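Local coordinates for protein salmonella typhimurium DB7155 bacteriophage DET7 tailspike (Bacteriophage, PDB 2V5I) that probably serves as the trimeric tailspike by which the phage recognises its Salmonella host, binding and hydrolysing the O-antigen polysaccharide, at residues A[285-295]-A[329-340]; A[351-359]-A[372-383]. All coordinates share one frame; numbering follows the deposited sequence.

Interaction 1: A[285-295]-A[329-340]; sequences PVWDGFDLGSD and VMNSLGVGLGMD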
loop_
_atom_site.group_PDB
_atom_site.type_symbol
_atom_site.label_atom_id
_atom_site.label_comp_id
_atom_site.label_asym_id
_atom_site.label_seq_id
_atom_site.Cartn_x
_atom_site.Cartn_y
_atom_site.Cartn_z
ATOM N N PRO A 285 -11.474 -7.413 -16.916
ATOM C CA PRO A 285 -12.888 -7.085 -17.249
ATOM C C PRO A 285 -13.006 -6.560 -18.681
ATOM O O PRO A 285 -12.098 -5.940 -19.195
ATOM C CB PRO A 285 -13.244 -5.968 -16.271
ATOM C CG PRO A 285 -11.956 -5.284 -16.128
ATOM C CD PRO A 285 -10.897 -6.367 -16.053
ATOM N N VAL A 286 -14.126 -6.891 -19.299
ATOM C CA VAL A 286 -14.446 -6.400 -20.651
ATOM C C VAL A 286 -14.622 -4.874 -20.681
ATOM O O VAL A 286 -14.207 -4.204 -21.648
ATOM C CB VAL A 286 -15.624 -7.182 -21.256
ATOM C CG1 VAL A 286 -16.035 -6.578 -22.597
ATOM C CG2 VAL A 286 -15.309 -8.636 -21.395
ATOM N N TRP A 287 -15.259 -4.305 -19.655
ATOM C CA TRP A 287 -15.358 -2.880 -19.533
ATOM C C TRP A 287 -14.352 -2.374 -18.478
ATOM O O TRP A 287 -13.157 -2.347 -18.791
ATOM C CB TRP A 287 -16.793 -2.486 -19.243
ATOM C CG TRP A 287 -17.666 -2.712 -20.469
ATOM C CD1 TRP A 287 -18.082 -3.924 -21.001
ATOM C CD2 TRP A 287 -18.202 -1.696 -21.346
ATOM N NE1 TRP A 287 -18.846 -3.693 -22.130
ATOM C CE2 TRP A 287 -18.920 -2.358 -22.370
ATOM C CE3 TRP A 287 -18.115 -0.304 -21.381
ATOM C CZ2 TRP A 287 -19.596 -1.672 -23.393
ATOM C CZ3 TRP A 287 -18.799 0.388 -22.417
ATOM C CH2 TRP A 287 -19.531 -0.314 -23.393
ATOM N N ASP A 288 -14.765 -2.034 -17.263
ATOM C CA ASP A 288 -13.901 -1.314 -16.316
ATOM C C ASP A 288 -13.482 -2.249 -15.176
ATOM O O ASP A 288 -14.240 -3.174 -14.836
ATOM C CB ASP A 288 -14.615 -0.112 -15.711
ATOM C CG ASP A 288 -14.942 0.977 -16.724
ATOM O OD1 ASP A 288 -14.688 0.813 -17.949
ATOM O OD2 ASP A 288 -15.402 2.038 -16.207
ATOM N N GLY A 289 -12.361 -1.968 -14.508
ATOM C CA GLY A 289 -12.023 -2.713 -13.308
ATOM C C GLY A 289 -13.021 -2.272 -12.213
ATOM O O GLY A 289 -13.757 -3.064 -11.648
ATOM N N PHE A 290 -12.913 -0.989 -11.847
ATOM C CA PHE A 290 -13.872 -0.372 -10.912
ATOM C C PHE A 290 -14.565 0.786 -11.656
ATOM O O PHE A 290 -13.874 1.677 -12.171
ATOM C CB PHE A 290 -13.121 0.207 -9.708
ATOM C CG PHE A 290 -12.488 -0.831 -8.827
ATOM C CD1 PHE A 290 -11.291 -1.477 -9.227
ATOM C CD2 PHE A 290 -13.006 -1.171 -7.612
ATOM C CE1 PHE A 290 -10.723 -2.427 -8.416
ATOM C CE2 PHE A 290 -12.390 -2.151 -6.780
ATOM C CZ PHE A 290 -11.276 -2.770 -7.234
ATOM N N ASP A 291 -15.903 0.725 -11.758
ATOM C CA ASP A 291 -16.737 1.767 -12.403
ATOM C C ASP A 291 -17.529 2.454 -11.308
ATOM O O ASP A 291 -18.588 1.986 -10.930
ATOM C CB ASP A 291 -17.712 1.118 -13.402
ATOM C CG ASP A 291 -18.650 2.111 -14.081
ATOM O OD1 ASP A 291 -18.523 3.344 -13.879
ATOM O OD2 ASP A 291 -19.552 1.620 -14.798
ATOM N N LEU A 292 -16.972 3.562 -10.797
ATOM C CA LEU A 292 -17.474 4.223 -9.605
ATOM C C LEU A 292 -18.187 5.567 -9.785
ATOM O O LEU A 292 -18.419 6.299 -8.822
ATOM C CB LEU A 292 -16.368 4.348 -8.534
ATOM C CG LEU A 292 -15.549 3.064 -8.265
ATOM C CD1 LEU A 292 -14.506 3.311 -7.202
ATOM C CD2 LEU A 292 -16.443 1.918 -7.900
ATOM N N GLY A 293 -18.542 5.857 -11.011
ATOM C CA GLY A 293 -19.261 7.067 -11.317
ATOM C C GLY A 293 -20.695 7.047 -10.858
ATOM O O GLY A 293 -21.251 6.007 -10.600
ATOM N N SER A 294 -21.335 8.219 -10.838
ATOM C CA SER A 294 -22.709 8.345 -10.414
ATOM C C SER A 294 -23.652 8.782 -11.549
ATOM O O SER A 294 -24.832 8.449 -11.536
ATOM C CB SER A 294 -22.772 9.429 -9.351
ATOM O OG SER A 294 -22.100 9.036 -8.155
ATOM N N ASP A 295 -23.145 9.596 -12.470
ATOM C CA ASP A 295 -23.947 10.130 -13.536
ATOM C C ASP A 295 -23.609 9.491 -14.884
ATOM O O ASP A 295 -22.431 9.376 -15.225
ATOM C CB ASP A 295 -23.827 11.685 -13.588
ATOM C CG ASP A 295 -24.501 12.394 -12.454
ATOM O OD1 ASP A 295 -25.653 12.057 -12.058
ATOM O OD2 ASP A 295 -23.846 13.347 -11.885
ATOM N N VAL A 329 -5.938 -3.132 -10.579
ATOM C CA VAL A 329 -6.603 -3.544 -11.812
ATOM C C VAL A 329 -5.534 -3.964 -12.832
ATOM O O VAL A 329 -4.549 -3.263 -12.997
ATOM C CB VAL A 329 -7.464 -2.418 -12.418
ATOM C CG1 VAL A 329 -8.132 -2.870 -13.721
ATOM C CG2 VAL A 329 -8.545 -1.878 -11.420
ATOM N N MET A 330 -5.799 -5.067 -13.547
ATOM C CA MET A 330 -4.923 -5.453 -14.655
ATOM C C MET A 330 -5.711 -6.017 -15.828
ATOM O O MET A 330 -6.737 -6.685 -15.643
ATOM C CB MET A 330 -3.940 -6.526 -14.166
ATOM C CG MET A 330 -3.015 -6.044 -13.093
ATOM S SD MET A 330 -1.779 -7.299 -12.645
ATOM C CE MET A 330 -0.944 -7.461 -14.220
ATOM N N ASN A 331 -5.252 -5.654 -17.030
ATOM C CA ASN A 331 -5.755 -6.201 -18.295
ATOM C C ASN A 331 -7.218 -5.878 -18.619
ATOM O O ASN A 331 -7.867 -6.625 -19.319
ATOM C CB ASN A 331 -5.490 -7.703 -18.399
ATOM C CG ASN A 331 -5.547 -8.199 -19.816
ATOM O OD1 ASN A 331 -5.067 -7.510 -20.752
ATOM N ND2 ASN A 331 -6.056 -9.435 -20.004
ATOM N N SER A 332 -7.715 -4.727 -18.202
ATOM C CA SER A 332 -9.067 -4.284 -18.589
ATOM C C SER A 332 -9.096 -3.935 -20.075
ATOM O O SER A 332 -8.126 -3.483 -20.642
ATOM C CB SER A 332 -9.545 -3.090 -17.749
ATOM O OG SER A 332 -8.620 -2.019 -17.867
ATOM N N LEU A 333 -10.200 -4.248 -20.726
ATOM C CA LEU A 333 -10.383 -3.855 -22.127
ATOM C C LEU A 333 -10.965 -2.451 -22.271
ATOM O O LEU A 333 -10.717 -1.796 -23.307
ATOM C CB LEU A 333 -11.186 -4.924 -22.857
ATOM C CG LEU A 333 -11.330 -4.762 -24.363
ATOM C CD1 LEU A 333 -10.023 -4.795 -25.102
ATOM C CD2 LEU A 333 -12.243 -5.860 -24.919
ATOM N N GLY A 334 -11.745 -1.977 -21.289
ATOM C CA GLY A 334 -12.346 -0.670 -21.233
ATOM C C GLY A 334 -11.452 0.350 -20.564
ATOM O O GLY A 334 -10.528 0.878 -21.207
ATOM N N VAL A 335 -11.758 0.717 -19.328
ATOM C CA VAL A 335 -10.958 1.653 -18.534
ATOM C C VAL A 335 -10.608 0.961 -17.193
ATOM O O VAL A 335 -11.531 0.441 -16.539
ATOM C CB VAL A 335 -11.775 2.893 -18.206
ATOM C CG1 VAL A 335 -10.985 3.870 -17.374
ATOM C CG2 VAL A 335 -12.174 3.583 -19.464
ATOM N N GLY A 336 -9.380 1.039 -16.710
ATOM C CA GLY A 336 -9.095 0.374 -15.459
ATOM C C GLY A 336 -9.917 0.871 -14.279
ATOM O O GLY A 336 -10.554 0.073 -13.573
ATOM N N LEU A 337 -9.811 2.189 -14.011
ATOM C CA LEU A 337 -10.550 2.883 -12.944
ATOM C C LEU A 337 -11.344 4.052 -13.570
ATOM O O LEU A 337 -10.763 4.979 -14.128
ATOM C CB LEU A 337 -9.612 3.428 -11.866
ATOM C CG LEU A 337 -10.263 4.265 -10.781
ATOM C CD1 LEU A 337 -11.253 3.535 -9.944
ATOM C CD2 LEU A 337 -9.185 4.851 -9.869
ATOM N N GLY A 338 -12.659 3.981 -13.420
ATOM C CA GLY A 338 -13.573 4.991 -13.917
ATOM C C GLY A 338 -14.270 5.642 -12.757
ATOM O O GLY A 338 -14.731 4.978 -11.847
ATOM N N MET A 339 -14.267 6.970 -12.709
ATOM C CA MET A 339 -15.040 7.639 -11.680
ATOM C C MET A 339 -15.487 9.015 -12.122
ATOM O O MET A 339 -15.068 9.514 -13.169
ATOM C CB MET A 339 -14.265 7.737 -10.391
ATOM C CG MET A 339 -12.937 8.255 -10.542
ATOM S SD MET A 339 -12.144 8.572 -8.901
ATOM C CE MET A 339 -12.055 6.987 -8.207
ATOM N N ASP A 340 -16.428 9.552 -11.369
ATOM C CA ASP A 340 -16.859 10.963 -11.518
ATOM C C ASP A 340 -17.162 11.551 -10.143
ATOM O O ASP A 340 -17.031 10.837 -9.111
ATOM C CB ASP A 340 -18.019 11.134 -12.515
ATOM C CG ASP A 340 -19.427 10.797 -11.953
ATOM O OD1 ASP A 340 -19.551 10.466 -10.768
ATOM O OD2 ASP A 340 -20.416 10.840 -12.789
HETATM O O HOH W 1 -16.289 7.996 -7.806
HETATM O O HOH W 2 -21.589 12.842 -10.268
#

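Interaction 2: A[351-359]-A[372-383]; sequences VQDCAGAGM and TVIDCNYLNFDS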
loop_
_atom_site.group_PDB
_atom_site.type_symbol
_atom_site.label_atom_id
_atom_site.label_comp_id
_atom_site.label_asym_id
_atom_site.label_seq_id
_atom_site.Cartn_x
_atom_site.Cartn_y
_atom_site.Cartn_z
ATOM N N VAL A 351 -2.901 0.384 -11.315
ATOM C CA VAL A 351 -3.477 -0.070 -12.569
ATOM C C VAL A 351 -2.289 -0.408 -13.477
ATOM O O VAL A 351 -1.451 0.456 -13.746
ATOM C CB VAL A 351 -4.371 1.027 -13.200
ATOM C CG1 VAL A 351 -4.931 0.530 -14.503
ATOM C CG2 VAL A 351 -5.501 1.407 -12.277
ATOM N N GLN A 352 -2.226 -1.632 -13.974
ATOM C CA GLN A 352 -1.056 -2.034 -14.747
ATOM C C GLN A 352 -1.459 -2.955 -15.886
ATOM O O GLN A 352 -2.283 -3.849 -15.708
ATOM C CB GLN A 352 0.066 -2.587 -13.874
ATOM C CG GLN A 352 -0.238 -3.692 -13.026
ATOM C CD GLN A 352 0.760 -3.978 -11.824
ATOM O OE1 GLN A 352 1.684 -3.194 -11.405
ATOM N NE2 GLN A 352 0.543 -5.129 -11.278
ATOM N N ASP A 353 -0.930 -2.674 -17.079
ATOM C CA ASP A 353 -1.057 -3.619 -18.239
ATOM C C ASP A 353 -2.499 -3.742 -18.661
ATOM O O ASP A 353 -3.002 -4.875 -18.785
ATOM C CB ASP A 353 -0.439 -5.005 -17.914
ATOM C CG ASP A 353 -0.087 -5.835 -19.174
ATOM O OD1 ASP A 353 0.016 -5.271 -20.270
ATOM O OD2 ASP A 353 0.128 -7.052 -19.023
ATOM N N CYS A 354 -3.136 -2.591 -18.902
ATOM C CA CYS A 354 -4.543 -2.532 -19.374
ATOM C C CYS A 354 -4.572 -2.286 -20.870
ATOM O O CYS A 354 -3.741 -1.550 -21.437
ATOM C CB CYS A 354 -5.404 -1.498 -18.665
ATOM S SG CYS A 354 -5.717 -1.952 -16.912
ATOM N N ALA A 355 -5.449 -3.020 -21.562
ATOM C CA ALA A 355 -5.576 -2.854 -23.009
ATOM C C ALA A 355 -6.103 -1.495 -23.443
ATOM O O ALA A 355 -5.690 -0.984 -24.479
ATOM C CB ALA A 355 -6.453 -3.945 -23.592
ATOM N N GLY A 356 -7.049 -0.918 -22.700
ATOM C CA GLY A 356 -7.444 0.463 -22.899
ATOM C C GLY A 356 -6.871 1.430 -21.856
ATOM O O GLY A 356 -5.824 1.169 -21.254
ATOM N N ALA A 357 -7.561 2.541 -21.651
ATOM C CA ALA A 357 -7.108 3.584 -20.739
ATOM C C ALA A 357 -6.949 3.014 -19.329
ATOM O O ALA A 357 -7.698 2.121 -18.904
ATOM C CB ALA A 357 -8.074 4.696 -20.739
ATOM N N GLY A 358 -6.051 3.613 -18.552
ATOM C CA GLY A 358 -5.891 3.172 -17.193
ATOM C C GLY A 358 -6.828 3.826 -16.210
ATOM O O GLY A 358 -7.318 3.163 -15.303
ATOM N N MET A 359 -7.015 5.151 -16.342
ATOM C CA MET A 359 -7.936 5.875 -15.482
ATOM C C MET A 359 -8.681 6.924 -16.299
ATOM O O MET A 359 -8.082 7.626 -17.087
ATOM C CB MET A 359 -7.225 6.562 -14.289
ATOM C CG MET A 359 -8.198 7.215 -13.302
ATOM S SD MET A 359 -7.410 7.765 -11.766
ATOM C CE MET A 359 -6.737 9.338 -12.344
ATOM N N THR A 372 -0.345 4.401 -9.328
ATOM C CA THR A 372 0.511 3.764 -10.362
ATOM C C THR A 372 -0.418 3.436 -11.513
ATOM O O THR A 372 -1.443 2.762 -11.309
ATOM C CB THR A 372 1.119 2.434 -9.813
ATOM O OG1 THR A 372 2.001 2.714 -8.704
ATOM C CG2 THR A 372 1.857 1.660 -10.873
ATOM N N VAL A 373 -0.147 3.969 -12.708
ATOM C CA VAL A 373 -0.921 3.634 -13.919
ATOM C C VAL A 373 0.092 3.439 -15.026
ATOM O O VAL A 373 0.544 4.422 -15.636
ATOM C CB VAL A 373 -1.928 4.752 -14.309
ATOM C CG1 VAL A 373 -2.709 4.313 -15.524
ATOM C CG2 VAL A 373 -2.887 5.036 -13.224
ATOM N N ILE A 374 0.404 2.181 -15.339
ATOM C CA ILE A 374 1.549 1.873 -16.184
ATOM C C ILE A 374 1.176 0.819 -17.229
ATOM O O ILE A 374 0.358 -0.050 -16.957
ATOM C CB ILE A 374 2.751 1.379 -15.363
ATOM C CG1 ILE A 374 2.447 0.111 -14.612
ATOM C CG2 ILE A 374 3.225 2.483 -14.385
ATOM C CD1 ILE A 374 3.580 -0.445 -13.878
ATOM N N ASP A 375 1.808 0.919 -18.419
ATOM C CA ASP A 375 1.596 -0.070 -19.513
ATOM C C ASP A 375 0.106 -0.158 -19.822
ATOM O O ASP A 375 -0.427 -1.260 -20.146
ATOM C CB ASP A 375 2.236 -1.414 -19.132
ATOM C CG ASP A 375 3.730 -1.402 -19.303
ATOM O OD1 ASP A 375 4.200 -0.575 -20.098
ATOM O OD2 ASP A 375 4.434 -2.172 -18.613
ATOM N N CYS A 376 -0.550 0.997 -19.857
ATOM C CA CYS A 376 -1.931 1.047 -20.264
ATOM C C CYS A 376 -2.082 1.458 -21.747
ATOM O O CYS A 376 -1.121 1.821 -22.432
ATOM C CB CYS A 376 -2.796 1.899 -19.309
ATOM S SG CYS A 376 -2.916 1.063 -17.681
ATOM N N ASN A 377 -3.308 1.299 -22.229
ATOM C CA ASN A 377 -3.612 1.449 -23.661
ATOM C C ASN A 377 -2.743 0.603 -24.580
ATOM O O ASN A 377 -2.320 1.046 -25.639
ATOM C CB ASN A 377 -3.620 2.902 -24.090
ATOM C CG ASN A 377 -4.302 3.087 -25.440
ATOM O OD1 ASN A 377 -5.197 2.287 -25.802
ATOM N ND2 ASN A 377 -3.877 4.090 -26.210
ATOM N N TYR A 378 -2.453 -0.631 -24.162
ATOM C CA TYR A 378 -1.490 -1.437 -24.925
ATOM C C TYR A 378 -2.075 -1.871 -26.284
ATOM O O TYR A 378 -1.316 -2.201 -27.167
ATOM C CB TYR A 378 -0.911 -2.590 -24.081
ATOM C CG TYR A 378 -1.798 -3.775 -23.793
ATOM C CD1 TYR A 378 -2.234 -4.609 -24.817
ATOM C CD2 TYR A 378 -2.143 -4.128 -22.481
ATOM C CE1 TYR A 378 -3.033 -5.688 -24.572
ATOM C CE2 TYR A 378 -2.948 -5.210 -22.230
ATOM C CZ TYR A 378 -3.378 -6.013 -23.264
ATOM O OH TYR A 378 -4.172 -7.139 -23.041
ATOM N N LEU A 379 -3.399 -1.819 -26.469
ATOM C CA LEU A 379 -4.019 -2.068 -27.787
ATOM C C LEU A 379 -4.130 -0.790 -28.631
ATOM O O LEU A 379 -4.660 -0.824 -29.744
ATOM C CB LEU A 379 -5.394 -2.728 -27.658
ATOM C CG LEU A 379 -5.397 -4.153 -27.136
ATOM C CD1 LEU A 379 -6.806 -4.747 -27.203
ATOM C CD2 LEU A 379 -4.473 -5.040 -27.899
ATOM N N ASN A 380 -3.618 0.337 -28.146
ATOM C CA ASN A 380 -3.520 1.533 -28.992
ATOM C C ASN A 380 -4.853 2.078 -29.476
ATOM O O ASN A 380 -5.005 2.495 -30.670
ATOM C CB ASN A 380 -2.565 1.290 -30.157
ATOM C CG ASN A 380 -2.029 2.582 -30.772
ATOM O OD1 ASN A 380 -2.049 3.649 -30.146
ATOM N ND2 ASN A 380 -1.564 2.482 -32.026
ATOM N N PHE A 381 -5.824 2.117 -28.583
ATOM C CA PHE A 381 -7.060 2.856 -28.809
ATOM C C PHE A 381 -6.773 4.355 -28.980
ATOM O O PHE A 381 -5.740 4.851 -28.547
ATOM C CB PHE A 381 -8.019 2.707 -27.641
ATOM C CG PHE A 381 -8.631 1.336 -27.501
ATOM C CD1 PHE A 381 -9.813 1.029 -28.140
ATOM C CD2 PHE A 381 -8.103 0.421 -26.625
ATOM C CE1 PHE A 381 -10.404 -0.219 -27.962
ATOM C CE2 PHE A 381 -8.674 -0.829 -26.437
ATOM C CZ PHE A 381 -9.810 -1.152 -27.109
ATOM N N ASP A 382 -7.681 5.085 -29.620
ATOM C CA ASP A 382 -7.545 6.525 -29.666
ATOM C C ASP A 382 -7.975 7.142 -28.323
ATOM O O ASP A 382 -9.064 7.731 -28.186
ATOM C CB ASP A 382 -8.355 7.081 -30.843
ATOM C CG ASP A 382 -8.020 8.525 -31.137
ATOM O OD1 ASP A 382 -6.918 8.984 -30.745
ATOM O OD2 ASP A 382 -8.867 9.193 -31.761
ATOM N N SER A 383 -7.113 6.986 -27.315
ATOM C CA SER A 383 -7.425 7.389 -25.945
ATOM C C SER A 383 -6.129 7.768 -25.234
ATOM O O SER A 383 -5.057 7.290 -25.581
ATOM C CB SER A 383 -8.073 6.235 -25.164
ATOM O OG SER A 383 -8.369 6.616 -23.826
#

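Interaction 1: A[285-295]-A[329-340]
Val-329 meets Phe-290 through one branch only: CG2 lies in the plane of the aromatic ring, at its edge, 3.5 Å from Phe-290 CD1, while CG1 rests against Gly-289 CA. Ser-332 CB lies against Pro-285 CG, and the next N-H, that of Leu-333, bonds almost straight to Pro-285 O. At Gly-334 the CA atoms of the two segments come nearest, its own 4.1 Å from Trp-287 CA; glycine suits this place, since the carbonyl of Trp-287 occupies the side where a CB would stand. Asp-288 carries CG beside its own backbone N (chi1 -66°), which lays the carboxylate alongside Val-335, and OD1 accepts Val-335 N at 3.2 Å from above the carboxylate plane. At the corner, Leu-337 CD1 packs on Phe-290 CB; just after it, Gly-338 continues the parallel pairing, giving its N-H to Phe-290 O and accepting Leu-292 N. Asp-340 finishes the segment by gripping two successive amides: OD1 takes Ser-294 N at 2.9 Å from above its plane, and OD2 takes Asp-295 N at 3.0 Å on the syn lone pair. Asp-340 OD2 also holds His-316 ND1. With Asp-295 OD2 4.3 Å from Asp-340 OD2, two negative groups come near each other; His-316 N, Arg-271 and Arg-304 on Asp-295, and a water between the carboxylates, weakly bound to Asp-340, probably ease the repulsion.

Interaction 2: A[351-359]-A[372-383]
Tyr-378 sets CG between its own backbone N and carbonyl carbon (chi1 74°), which folds the ring over Ala-355, whose CA sits 3.7 Å from the ring centroid in a CH-pi contact. Ile-374 takes the same kind of first torsion (chi1 61°), and so does Gln-352, bringing the two side chains side by side with Gln-352 CB 3.7 Å from Ile-374 CG1. Asp-353 reaches the tyrosine with OD1, 3.3 Å from Tyr-378 CD2, its carboxylate plane turned 45° from the ring; Lys-403 pairs with this carboxylate and makes a cation-pi contact with the ring. Alanine suits its position because the short Ala-355 CB touches both the ring and Leu-379, lying 3.7 Å from Leu-379 CG. Inside the turn, Cys-376 SG packs 3.7 Å from Cys-354 CB, the two sulfurs unbonded, and also touches Gly-358 CA, where the missing side chain leaves the sulfur its place. Asn-377, in a left-handed backbone conformation that asparagine tolerates well, gives its N-H to Gly-356 O at 2.7 Å from above the carbonyl plane. Its amide also braces the following turn, OD1 accepting Phe-381 N and ND2 donating to Phe-381 O. Before the turns, Val-351 N bonds to Thr-372 O at 2.8 Å, Ile-374 N to Val-351 O and Asp-353 N to Ile-374 O. Such parallel pairing, with valine, aspartate and cysteine each in line with its like and turns stacked on turns, is characteristic of successive coils of the right-handed parallel beta-helix of the P22 tailspike family.

In the fold
Interactions 1 and 2 follow one another along the chain, their centres 11 Å apart on neighbouring levels of the beta-helix. Segment 329-340 stacks directly on 351-359: strand 323-330 pairs with 345-352, and 335-342 with 357-364. At the corner, Gly-336 N lies 3.0 Å from Ala-357 O in a probable hydrogen bond. The turns meet as well, with Ser-332 OG packed 3.1 Å from Cys-354 SG. A link that skips the intervening segment joins Asn-331 OD1 to Tyr-378 OH, 2.5 Å apart and probably hydrogen-bonded, which would tie the ring of interaction 2 to interaction 1 at its hydroxyl. Beyond the chain, Asp-375 bonds to Tyr-345 of the second subunit, whereas Met-330 packs on its Leu-323.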